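Local atomic coordinates of bifunctional protein PutA (Bdellovibrio bacteriovorus, PDB entry 5UR2), a protein that probably oxidises L-proline to L-glutamate in two steps, pairing an FAD-dependent proline dehydrogenase with an NAD+-dependent L-glutamate gamma-semialdehyde dehydrogenase in one chain. Residues L341-I345 and Y366-I372; R514-S518 and P821-K825; A545-W549 and F686-V690. One frame throughout, in Å; residues are numbered along the deposited sequence.

Contact 1: L341-I345 and Y366-I372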
ATOM      1  N   LEU B 341      -0.147 -53.121 -23.924  1.00 21.73           N
ATOM      2  CA  LEU B 341       0.477 -53.326 -25.227  1.00 21.94           C
ATOM      3  C   LEU B 341       0.952 -54.770 -25.386  1.00 28.38           C
ATOM      4  O   LEU B 341       0.773 -55.374 -26.448  1.00 25.67           O
ATOM      5  CB  LEU B 341       1.644 -52.353 -25.405  1.00 24.78           C
ATOM      6  CG  LEU B 341       1.281 -50.861 -25.464  1.00 23.27           C
ATOM      7  CD1 LEU B 341       2.474 -49.982 -25.130  1.00 20.96           C
ATOM      8  CD2 LEU B 341       0.726 -50.494 -26.834  1.00 25.40           C
ATOM      9  N   LEU B 342       1.561 -55.342 -24.337  1.00 28.07           N
ATOM     10  CA  LEU B 342       1.982 -56.739 -24.397  1.00 26.14           C
ATOM     11  C   LEU B 342       0.786 -57.660 -24.605  1.00 26.24           C
ATOM     12  O   LEU B 342       0.839 -58.590 -25.419  1.00 31.15           O
ATOM     13  CB  LEU B 342       2.725 -57.114 -23.116  1.00 23.67           C
ATOM     14  CG  LEU B 342       4.109 -56.502 -22.998  1.00 30.09           C
ATOM     15  CD1 LEU B 342       4.677 -56.783 -21.601  1.00 24.79           C
ATOM     16  CD2 LEU B 342       5.008 -57.067 -24.121  1.00 25.35           C
ATOM     17  N   GLU B 343      -0.312 -57.387 -23.896  1.00 25.23           N
ATOM     18  CA  GLU B 343      -1.528 -58.173 -24.055  1.00 31.57           C
ATOM     19  C   GLU B 343      -2.015 -58.181 -25.493  1.00 31.00           C
ATOM     20  O   GLU B 343      -2.629 -59.162 -25.934  1.00 31.47           O
ATOM     21  CB  GLU B 343      -2.614 -57.615 -23.145  1.00 30.98           C
ATOM     22  CG  GLU B 343      -3.831 -58.466 -23.101  1.00 41.63           C
ATOM     23  CD  GLU B 343      -3.578 -59.735 -22.323  1.00 47.45           C
ATOM     24  OE1 GLU B 343      -3.096 -59.636 -21.164  1.00 51.25           O
ATOM     25  OE2 GLU B 343      -3.849 -60.818 -22.885  1.00 37.96           O
ATOM     26  N   ASN B 344      -1.677 -57.144 -26.259  1.00 28.69           N
ATOM     27  CA  ASN B 344      -2.145 -56.962 -27.626  1.00 28.54           C
ATOM     28  C   ASN B 344      -0.994 -56.982 -28.619  1.00 27.72           C
ATOM     29  O   ASN B 344      -1.086 -56.383 -29.695  1.00 29.67           O
ATOM     30  CB  ASN B 344      -2.914 -55.648 -27.770  1.00 22.83           C
ATOM     31  CG  ASN B 344      -4.272 -55.681 -27.094  1.00 28.70           C
ATOM     32  OD1 ASN B 344      -5.223 -56.183 -27.673  1.00 35.53           O
ATOM     33  ND2 ASN B 344      -4.386 -55.080 -25.902  1.00 24.42           N
ATOM     34  N   ILE B 345       0.084 -57.692 -28.284  1.00 26.92           N
ATOM     35  CA  ILE B 345       1.277 -57.649 -29.114  1.00 31.09           C
ATOM     36  C   ILE B 345       1.004 -58.165 -30.525  1.00 34.00           C
ATOM     37  O   ILE B 345       1.749 -57.834 -31.453  1.00 37.17           O
ATOM     38  CB  ILE B 345       2.429 -58.417 -28.427  1.00 34.22           C
ATOM     39  CG1 ILE B 345       3.760 -58.120 -29.125  1.00 35.27           C
ATOM     40  CG2 ILE B 345       2.136 -59.923 -28.343  1.00 25.09           C
ATOM     41  CD1 ILE B 345       4.961 -58.553 -28.338  1.00 36.57           C
ATOM     42  N   TYR B 366       5.878 -59.396 -17.090  1.00 25.51           N
ATOM     43  CA  TYR B 366       4.597 -59.289 -17.779  1.00 34.49           C
ATOM     44  C   TYR B 366       4.665 -59.987 -19.132  1.00 34.22           C
ATOM     45  O   TYR B 366       3.721 -60.688 -19.534  1.00 29.59           O
ATOM     46  CB  TYR B 366       4.208 -57.813 -17.950  1.00 39.28           C
ATOM     47  CG  TYR B 366       3.953 -57.055 -16.653  1.00 37.37           C
ATOM     48  CD1 TYR B 366       3.416 -57.679 -15.526  1.00 40.99           C
ATOM     49  CD2 TYR B 366       4.296 -55.716 -16.549  1.00 32.85           C
ATOM     50  CE1 TYR B 366       3.199 -56.959 -14.325  1.00 42.03           C
ATOM     51  CE2 TYR B 366       4.098 -54.997 -15.361  1.00 39.20           C
ATOM     52  CZ  TYR B 366       3.546 -55.615 -14.259  1.00 42.59           C
ATOM     53  OH  TYR B 366       3.361 -54.872 -13.100  1.00 44.09           O
ATOM     54  N   ALA B 367       5.794 -59.839 -19.834  1.00 30.12           N
ATOM     55  CA  ALA B 367       5.975 -60.584 -21.077  1.00 31.58           C
ATOM     56  C   ALA B 367       6.008 -62.084 -20.812  1.00 30.64           C
ATOM     57  O   ALA B 367       5.417 -62.869 -21.564  1.00 34.84           O
ATOM     58  CB  ALA B 367       7.251 -60.132 -21.792  1.00 27.84           C
ATOM     59  N   GLU B 368       6.688 -62.508 -19.741  1.00 32.38           N
ATOM     60  CA  GLU B 368       6.827 -63.944 -19.493  1.00 36.01           C
ATOM     61  C   GLU B 368       5.506 -64.571 -19.074  1.00 34.69           C
ATOM     62  O   GLU B 368       5.208 -65.703 -19.460  1.00 34.87           O
ATOM     63  CB  GLU B 368       7.904 -64.208 -18.439  1.00 35.99           C
ATOM     64  CG  GLU B 368       9.308 -64.023 -18.980  1.00 43.39           C
ATOM     65  CD  GLU B 368      10.369 -63.928 -17.900  1.00 54.76           C
ATOM     66  OE1 GLU B 368      10.100 -64.358 -16.752  1.00 55.72           O
ATOM     67  OE2 GLU B 368      11.470 -63.416 -18.211  1.00 58.89           O
ATOM     68  N   LYS B 369       4.702 -63.857 -18.287  1.00 38.16           N
ATOM     69  CA  LYS B 369       3.403 -64.398 -17.907  1.00 37.95           C
ATOM     70  C   LYS B 369       2.477 -64.561 -19.109  1.00 38.42           C
ATOM     71  O   LYS B 369       1.537 -65.361 -19.035  1.00 30.15           O
ATOM     72  CB  LYS B 369       2.747 -63.513 -16.848  1.00 38.69           C
ATOM     73  CG  LYS B 369       3.467 -63.524 -15.494  1.00 49.10           C
ATOM     74  CD  LYS B 369       3.566 -64.937 -14.909  1.00 55.63           C
ATOM     75  CE  LYS B 369       4.296 -64.967 -13.561  1.00 57.92           C
ATOM     76  NZ  LYS B 369       4.533 -66.358 -13.052  1.00 56.79           N
ATOM     77  N   LEU B 370       2.731 -63.842 -20.210  1.00 34.43           N
ATOM     78  CA  LEU B 370       1.955 -63.951 -21.442  1.00 35.12           C
ATOM     79  C   LEU B 370       2.574 -64.912 -22.451  1.00 36.06           C
ATOM     80  O   LEU B 370       2.100 -64.979 -23.590  1.00 46.26           O
ATOM     81  CB  LEU B 370       1.781 -62.573 -22.091  1.00 31.37           C
ATOM     82  CG  LEU B 370       1.008 -61.578 -21.230  1.00 32.46           C
ATOM     83  CD1 LEU B 370       1.095 -60.144 -21.775  1.00 29.29           C
ATOM     84  CD2 LEU B 370      -0.436 -62.048 -21.091  1.00 29.02           C
ATOM     85  N   ASN B 371       3.622 -65.643 -22.063  1.00 28.28           N
ATOM     86  CA  ASN B 371       4.334 -66.576 -22.938  1.00 35.17           C
ATOM     87  C   ASN B 371       4.858 -65.890 -24.199  1.00 33.69           C
ATOM     88  O   ASN B 371       4.986 -66.512 -25.259  1.00 34.15           O
ATOM     89  CB  ASN B 371       3.445 -67.770 -23.293  1.00 44.28           C
ATOM     90  CG  ASN B 371       3.024 -68.546 -22.073  1.00 54.43           C
ATOM     91  OD1 ASN B 371       3.856 -68.946 -21.258  1.00 57.56           O
ATOM     92  ND2 ASN B 371       1.718 -68.719 -21.908  1.00 62.00           N
ATOM     93  N   ILE B 372       5.198 -64.616 -24.082  1.00 32.83           N
ATOM     94  CA  ILE B 372       5.805 -63.892 -25.194  1.00 32.40           C
ATOM     95  C   ILE B 372       7.294 -64.220 -25.226  1.00 33.65           C
ATOM     96  O   ILE B 372       7.954 -64.152 -24.178  1.00 31.24           O
ATOM     97  CB  ILE B 372       5.569 -62.395 -25.032  1.00 28.71           C
ATOM     98  CG1 ILE B 372       4.069 -62.106 -25.028  1.00 26.15           C
ATOM     99  CG2 ILE B 372       6.231 -61.604 -26.164  1.00 26.34           C
ATOM    100  CD1 ILE B 372       3.742 -60.641 -24.629  1.00 26.22           C
TER
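L342, I372 and L370 carry most of this contact between the ends of two helices, 327-343 and 357-369, in the proline dehydrogenase barrel. L342, on the last turn of its helix, points toward the other segment and has the largest share of buried surface. Its CD1 lies 3.8 Å from Y366 CB and 3.7 Å from A367 N, its CB 3.7 Å from L370 CD1, and its CD2 3.8 Å from I372 CD1. I372 is brought back to the interface by a Schellman motif: N371, with positive phi, is the C-prime residue, and the bonds I372 N to A367 O (3.1 Å) and N371 N to E368 O (3.0 Å) end the helix. I372 CG2 also meets I345 CD1 at 4.0 Å. L370 closes the more exposed margin, where its CD2 touches E343 OE1 at 3.6 Å. Strand 349-353, the sixth of the parallel barrel, runs between the two helices in sequence, and its P350 and F352 pack against L342; L377 covers L342 and A367. No hydrogen bond or salt bridge crosses between the segments, so these neighbouring outer helices of the TIM barrel are joined here mainly by van der Waals packing of aliphatic side chains.

Contact 2: R514-S518 and P821-K825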
ATOM      1  N   ARG B 514     -18.601   1.998 -39.990  1.00 28.65           N
ATOM      2  CA  ARG B 514     -17.328   1.376 -39.633  1.00 22.51           C
ATOM      3  C   ARG B 514     -17.179   0.082 -40.425  1.00 28.82           C
ATOM      4  O   ARG B 514     -17.912  -0.887 -40.193  1.00 34.82           O
ATOM      5  CB  ARG B 514     -17.260   1.136 -38.124  1.00 24.69           C
ATOM      6  CG  ARG B 514     -16.089   0.282 -37.685  1.00 28.16           C
ATOM      7  CD  ARG B 514     -14.738   0.837 -38.153  1.00 28.73           C
ATOM      8  NE  ARG B 514     -13.661  -0.043 -37.696  1.00 28.00           N
ATOM      9  CZ  ARG B 514     -12.438  -0.077 -38.212  1.00 24.06           C
ATOM     10  NH1 ARG B 514     -12.109   0.723 -39.220  1.00 21.01           N
ATOM     11  NH2 ARG B 514     -11.546  -0.926 -37.718  1.00 23.53           N
ATOM     12  N   VAL B 515     -16.222   0.067 -41.356  1.00 32.51           N
ATOM     13  CA  VAL B 515     -16.059  -1.071 -42.253  1.00 22.68           C
ATOM     14  C   VAL B 515     -15.208  -2.154 -41.594  1.00 29.31           C
ATOM     15  O   VAL B 515     -14.460  -1.920 -40.637  1.00 28.96           O
ATOM     16  CB  VAL B 515     -15.454  -0.635 -43.604  1.00 29.69           C
ATOM     17  CG1 VAL B 515     -16.361   0.384 -44.317  1.00 24.25           C
ATOM     18  CG2 VAL B 515     -14.079  -0.048 -43.398  1.00 25.42           C
ATOM     19  N   ASN B 516     -15.336  -3.361 -42.119  1.00 23.31           N
ATOM     20  CA  ASN B 516     -14.503  -4.483 -41.736  1.00 25.42           C
ATOM     21  C   ASN B 516     -13.100  -4.219 -42.251  1.00 29.33           C
ATOM     22  O   ASN B 516     -12.909  -4.148 -43.475  1.00 27.41           O
ATOM     23  CB  ASN B 516     -15.086  -5.774 -42.305  1.00 21.78           C
ATOM     24  CG  ASN B 516     -14.276  -7.006 -41.942  1.00 27.07           C
ATOM     25  OD1 ASN B 516     -13.082  -6.932 -41.658  1.00 27.90           O
ATOM     26  ND2 ASN B 516     -14.931  -8.159 -41.966  1.00 25.98           N
ATOM     27  N   PRO B 517     -12.105  -4.029 -41.380  1.00 29.23           N
ATOM     28  CA  PRO B 517     -10.764  -3.675 -41.874  1.00 29.50           C
ATOM     29  C   PRO B 517     -10.083  -4.799 -42.644  1.00 30.40           C
ATOM     30  O   PRO B 517      -9.097  -4.521 -43.341  1.00 24.85           O
ATOM     31  CB  PRO B 517     -10.001  -3.316 -40.594  1.00 33.59           C
ATOM     32  CG  PRO B 517     -10.704  -4.118 -39.514  1.00 32.59           C
ATOM     33  CD  PRO B 517     -12.162  -4.104 -39.909  1.00 28.51           C
ATOM     34  N   SER B 518     -10.560  -6.052 -42.525  1.00 26.81           N
ATOM     35  CA  SER B 518     -10.090  -7.169 -43.349  1.00 22.82           C
ATOM     36  C   SER B 518     -10.807  -7.259 -44.687  1.00 27.88           C
ATOM     37  O   SER B 518     -10.402  -8.054 -45.546  1.00 28.00           O
ATOM     38  CB  SER B 518     -10.296  -8.512 -42.639  1.00 23.67           C
ATOM     39  OG  SER B 518      -9.605  -8.578 -41.416  1.00 26.78           O
ATOM     40  N   PRO B 821      -5.066  -7.061 -40.834  1.00 23.86           N
ATOM     41  CA  PRO B 821      -4.913  -5.692 -41.343  1.00 24.35           C
ATOM     42  C   PRO B 821      -4.690  -4.684 -40.218  1.00 23.67           C
ATOM     43  O   PRO B 821      -4.883  -4.980 -39.046  1.00 22.38           O
ATOM     44  CB  PRO B 821      -6.255  -5.442 -42.046  1.00 21.31           C
ATOM     45  CG  PRO B 821      -7.243  -6.184 -41.130  1.00 20.68           C
ATOM     46  CD  PRO B 821      -6.481  -7.433 -40.640  1.00 20.27           C
ATOM     47  N   VAL B 822      -4.286  -3.463 -40.597  1.00 25.76           N
ATOM     48  CA  VAL B 822      -4.271  -2.366 -39.625  1.00 24.67           C
ATOM     49  C   VAL B 822      -5.670  -1.755 -39.576  1.00 23.56           C
ATOM     50  O   VAL B 822      -6.555  -2.155 -40.336  1.00 26.47           O
ATOM     51  CB  VAL B 822      -3.204  -1.295 -39.940  1.00 33.59           C
ATOM     52  CG1 VAL B 822      -1.789  -1.857 -39.749  1.00 21.10           C
ATOM     53  CG2 VAL B 822      -3.407  -0.702 -41.347  1.00 22.01           C
ATOM     54  N   VAL B 823      -5.880  -0.778 -38.691  1.00 27.48           N
ATOM     55  CA  VAL B 823      -7.228  -0.510 -38.189  1.00 28.57           C
ATOM     56  C   VAL B 823      -8.121   0.157 -39.242  1.00 29.38           C
ATOM     57  O   VAL B 823      -9.288  -0.220 -39.390  1.00 27.27           O
ATOM     58  CB  VAL B 823      -7.156   0.318 -36.890  1.00 24.79           C
ATOM     59  CG1 VAL B 823      -6.599   1.709 -37.152  1.00 25.27           C
ATOM     60  CG2 VAL B 823      -8.526   0.433 -36.290  1.00 21.53           C
ATOM     61  N   ASP B 824      -7.609   1.138 -39.995  1.00 30.20           N
ATOM     62  CA  ASP B 824      -8.458   1.886 -40.926  1.00 33.41           C
ATOM     63  C   ASP B 824      -7.607   2.476 -42.052  1.00 28.88           C
ATOM     64  O   ASP B 824      -6.377   2.358 -42.063  1.00 29.50           O
ATOM     65  CB  ASP B 824      -9.288   2.974 -40.204  1.00 24.60           C
ATOM     66  CG  ASP B 824      -8.426   4.039 -39.493  1.00 32.40           C
ATOM     67  OD1 ASP B 824      -7.200   4.139 -39.749  1.00 28.37           O
ATOM     68  OD2 ASP B 824      -8.996   4.792 -38.666  1.00 37.37           O
ATOM     69  N   LYS B 825      -8.284   3.118 -43.012  1.00 27.21           N
ATOM     70  CA  LYS B 825      -7.597   3.582 -44.216  1.00 27.63           C
ATOM     71  C   LYS B 825      -6.576   4.676 -43.896  1.00 29.19           C
ATOM     72  O   LYS B 825      -5.496   4.719 -44.497  1.00 27.94           O
ATOM     73  CB  LYS B 825      -8.618   4.056 -45.250  1.00 35.68           C
ATOM     74  CG  LYS B 825      -8.006   4.337 -46.629  1.00 34.70           C
ATOM     75  CD  LYS B 825      -9.054   4.695 -47.643  1.00 37.97           C
ATOM     76  CE  LYS B 825      -8.428   4.960 -49.018  1.00 47.22           C
ATOM     77  NZ  LYS B 825      -7.305   5.954 -49.006  1.00 43.42           N
TER
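The two backbones run roughly antiparallel, their end-to-end directions 159° apart, with P517 CA 6.0 Å from V823 CA and S518 CA 5.7 Å from P821 CA. No backbone-to-backbone hydrogen bond joins them. Within 514-518, N516 forms an Asx turn, its OD1 accepting from S518 N at 2.8 Å; 821-824 is an irregular loop and K825 opens helix 825-841. The main polar link is the guanidinium of R514, which grips one carbonyl with both terminal nitrogens: NH1 to V823 O at 3.0 Å and NH2 to V823 O at 2.9 Å, the oxygen lying near the guanidinium plane. Beside it two prolines meet, P517 CB 4.0 Å from P821 CG, and P517 CB also rests 3.4 Å from V823 O. P821 CB lies 3.3 Å from P517 O and P821 CG 3.4 Å from S518 OG, a hydroxyl that is hydrogen-bonded to A812 N. D824 is the N-cap of helix 825-841, its OD1 accepting from A827 N. Within the aldehyde dehydrogenase part, away from the predicted active-site residues, the contact ties elements far apart in sequence: strand 511-516, an edge strand, within this chain, of a mixed sheet, and the start of helix 825-841. R514 NH2 also reaches E582 O at the end of helix 572-583, and F855 makes backbone hydrogen bonds to both P517 and V822.

Contact 3: A545-W549 and F686-V690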
ATOM      1  N   ALA B 545     -26.416  10.759 -10.956  1.00 23.62           N
ATOM      2  CA  ALA B 545     -26.202   9.416 -10.442  1.00 22.23           C
ATOM      3  C   ALA B 545     -25.106   9.384  -9.375  1.00 22.78           C
ATOM      4  O   ALA B 545     -25.218   8.639  -8.395  1.00 19.78           O
ATOM      5  CB  ALA B 545     -25.856   8.474 -11.595  1.00 19.60           C
ATOM      6  N   TYR B 546     -24.075  10.221  -9.513  1.00 17.66           N
ATOM      7  CA  TYR B 546     -22.969  10.181  -8.559  1.00 19.83           C
ATOM      8  C   TYR B 546     -23.439  10.448  -7.133  1.00 26.47           C
ATOM      9  O   TYR B 546     -22.883   9.883  -6.185  1.00 21.81           O
ATOM     10  CB  TYR B 546     -21.887  11.178  -8.972  1.00 17.94           C
ATOM     11  CG  TYR B 546     -20.753  11.266  -7.987  1.00 18.74           C
ATOM     12  CD1 TYR B 546     -19.891  10.197  -7.796  1.00 15.99           C
ATOM     13  CD2 TYR B 546     -20.555  12.419  -7.234  1.00 16.33           C
ATOM     14  CE1 TYR B 546     -18.866  10.259  -6.872  1.00 21.17           C
ATOM     15  CE2 TYR B 546     -19.523  12.507  -6.324  1.00 16.72           C
ATOM     16  CZ  TYR B 546     -18.681  11.419  -6.142  1.00 19.90           C
ATOM     17  OH  TYR B 546     -17.657  11.486  -5.227  1.00 18.70           O
ATOM     18  N   LYS B 547     -24.487  11.263  -6.976  1.00 27.07           N
ATOM     19  CA  LYS B 547     -24.993  11.648  -5.657  1.00 28.89           C
ATOM     20  C   LYS B 547     -25.407  10.439  -4.819  1.00 27.32           C
ATOM     21  O   LYS B 547     -25.210  10.429  -3.597  1.00 29.65           O
ATOM     22  CB  LYS B 547     -26.178  12.607  -5.836  1.00 32.60           C
ATOM     23  CG  LYS B 547     -26.802  13.108  -4.561  1.00 40.12           C
ATOM     24  CD  LYS B 547     -28.087  13.888  -4.839  1.00 48.55           C
ATOM     25  CE  LYS B 547     -28.561  14.647  -3.594  1.00 52.73           C
ATOM     26  NZ  LYS B 547     -27.460  15.469  -3.002  1.00 55.96           N
ATOM     27  N   THR B 548     -25.967   9.405  -5.448  1.00 20.91           N
ATOM     28  CA  THR B 548     -26.327   8.192  -4.719  1.00 27.36           C
ATOM     29  C   THR B 548     -25.330   7.056  -4.913  1.00 26.02           C
ATOM     30  O   THR B 548     -25.112   6.272  -3.985  1.00 32.24           O
ATOM     31  CB  THR B 548     -27.736   7.716  -5.117  1.00 31.60           C
ATOM     32  OG1 THR B 548     -27.832   7.619  -6.547  1.00 36.86           O
ATOM     33  CG2 THR B 548     -28.815   8.676  -4.591  1.00 25.85           C
ATOM     34  N   TRP B 549     -24.722   6.940  -6.092  1.00 20.35           N
ATOM     35  CA  TRP B 549     -23.787   5.846  -6.331  1.00 22.10           C
ATOM     36  C   TRP B 549     -22.571   5.923  -5.413  1.00 18.17           C
ATOM     37  O   TRP B 549     -22.033   4.887  -5.021  1.00 19.96           O
ATOM     38  CB  TRP B 549     -23.347   5.851  -7.793  1.00 20.42           C
ATOM     39  CG  TRP B 549     -22.259   4.849  -8.149  1.00 18.12           C
ATOM     40  CD1 TRP B 549     -20.945   5.126  -8.412  1.00 14.80           C
ATOM     41  CD2 TRP B 549     -22.402   3.428  -8.283  1.00 14.90           C
ATOM     42  NE1 TRP B 549     -20.268   3.972  -8.697  1.00 17.61           N
ATOM     43  CE2 TRP B 549     -21.141   2.914  -8.625  1.00 15.44           C
ATOM     44  CE3 TRP B 549     -23.473   2.542  -8.154  1.00 21.66           C
ATOM     45  CZ2 TRP B 549     -20.927   1.556  -8.852  1.00 14.41           C
ATOM     46  CZ3 TRP B 549     -23.248   1.194  -8.362  1.00 19.84           C
ATOM     47  CH2 TRP B 549     -21.991   0.717  -8.716  1.00 15.63           C
ATOM     48  N   PHE B 686     -25.890  -2.293 -13.350  1.00 22.32           N
ATOM     49  CA  PHE B 686     -25.463  -0.980 -12.901  1.00 23.56           C
ATOM     50  C   PHE B 686     -26.634  -0.005 -13.011  1.00 27.09           C
ATOM     51  O   PHE B 686     -27.269   0.071 -14.069  1.00 27.99           O
ATOM     52  CB  PHE B 686     -24.260  -0.502 -13.720  1.00 22.18           C
ATOM     53  CG  PHE B 686     -22.973  -1.192 -13.347  1.00 20.62           C
ATOM     54  CD1 PHE B 686     -22.661  -2.430 -13.880  1.00 14.98           C
ATOM     55  CD2 PHE B 686     -22.075  -0.602 -12.469  1.00 17.78           C
ATOM     56  CE1 PHE B 686     -21.479  -3.070 -13.538  1.00 22.51           C
ATOM     57  CE2 PHE B 686     -20.902  -1.235 -12.128  1.00 14.35           C
ATOM     58  CZ  PHE B 686     -20.604  -2.478 -12.659  1.00 20.06           C
ATOM     59  N   PRO B 687     -26.944   0.755 -11.956  1.00 23.43           N
ATOM     60  CA  PRO B 687     -28.101   1.657 -11.996  1.00 24.69           C
ATOM     61  C   PRO B 687     -27.964   2.701 -13.093  1.00 28.04           C
ATOM     62  O   PRO B 687     -26.860   3.064 -13.516  1.00 24.08           O
ATOM     63  CB  PRO B 687     -28.084   2.332 -10.610  1.00 27.46           C
ATOM     64  CG  PRO B 687     -27.242   1.495  -9.761  1.00 23.55           C
ATOM     65  CD  PRO B 687     -26.217   0.846 -10.682  1.00 24.93           C
ATOM     66  N   GLN B 688     -29.112   3.211 -13.528  1.00 16.95           N
ATOM     67  CA  GLN B 688     -29.124   4.188 -14.602  1.00 26.47           C
ATOM     68  C   GLN B 688     -28.237   5.381 -14.255  1.00 24.86           C
ATOM     69  O   GLN B 688     -28.266   5.901 -13.133  1.00 23.74           O
ATOM     70  CB  GLN B 688     -30.550   4.659 -14.869  1.00 23.35           C
ATOM     71  CG  GLN B 688     -31.176   5.370 -13.710  1.00 33.29           C
ATOM     72  CD  GLN B 688     -32.519   5.971 -14.060  1.00 48.23           C
ATOM     73  OE1 GLN B 688     -33.336   5.341 -14.733  1.00 52.03           O
ATOM     74  NE2 GLN B 688     -32.745   7.207 -13.630  1.00 55.17           N
ATOM     75  N   GLY B 689     -27.440   5.812 -15.233  1.00 22.26           N
ATOM     76  CA  GLY B 689     -26.595   6.984 -15.094  1.00 20.52           C
ATOM     77  C   GLY B 689     -25.229   6.733 -14.482  1.00 25.04           C
ATOM     78  O   GLY B 689     -24.356   7.599 -14.595  1.00 22.91           O
ATOM     79  N   VAL B 690     -25.012   5.581 -13.833  1.00 16.05           N
ATOM     80  CA  VAL B 690     -23.699   5.308 -13.249  1.00 15.63           C
ATOM     81  C   VAL B 690     -22.648   5.211 -14.346  1.00 18.21           C
ATOM     82  O   VAL B 690     -21.548   5.762 -14.223  1.00 17.96           O
ATOM     83  CB  VAL B 690     -23.751   4.037 -12.377  1.00 18.88           C
ATOM     84  CG1 VAL B 690     -22.348   3.638 -11.872  1.00 15.00           C
ATOM     85  CG2 VAL B 690     -24.711   4.257 -11.177  1.00 19.92           C
TER
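Close packing against backbone, a CH-pi contact and apolar side-chain contacts join the last turn of helix 532-549 to the loop 686-690; no hydrogen bond crosses. The backbone packing centres on A545, whose CB points at the loop and lies 3.4 Å from G689 C, 3.8 Å from Q688 O and 3.8 Å from V690 N. The helix comes nearest here, A545 CA being 5.3 Å from G689 CA. G689 suits the spot twice over: at its phi of 87° and psi of -16° a beta carbon would collide with the preceding carbonyl oxygen and crowd A545 CB. The CH-pi contact belongs to V690, whose CG1 stands over one face of W549, 3.6 Å from the centroid of the five-membered ring and 13° off its normal. Two more apolar contacts reach the six-membered ring of the same indole: W549 CZ3 meets P687 CD at 3.8 Å, and W549 CH2 meets F686 CD2 at 4.0 Å. The two aromatic rings are oblique to each other, with planes at 46° and centroids 6.0 Å apart. The loop connects helix 671-684 to strand 691-693, which pairs in parallel with strand 661-665, as expected for the Rossmann-type core of an aldehyde dehydrogenase. T661 touches both A545 and W549, W549 NE1 donates to A656 O at the end of helix 646-657, and helix 554-570 packs L560 against both W549 and F686.

Contact 1 belongs to the proline dehydrogenase barrel, contacts 2 and 3 to the aldehyde dehydrogenase part; contact 1 and the other two lie on opposite sides of the chain's centre, and no two share a helix or strand. Contacts 2 and 3 are nearer each other, with centres about 36 Å apart, and residues 545-549 and 686-690 fall in the sequence between the two segments of contact 2. Both are largely buried, although P687 and Q688 reach the surface; contact 1 is only partly buried. Aliphatic side chains at and just beyond two helix ends meet in contact 1, contact 3 relies on the W549 indole and on close approach at G689, and contact 2 alone has hydrogen bonds across its segments.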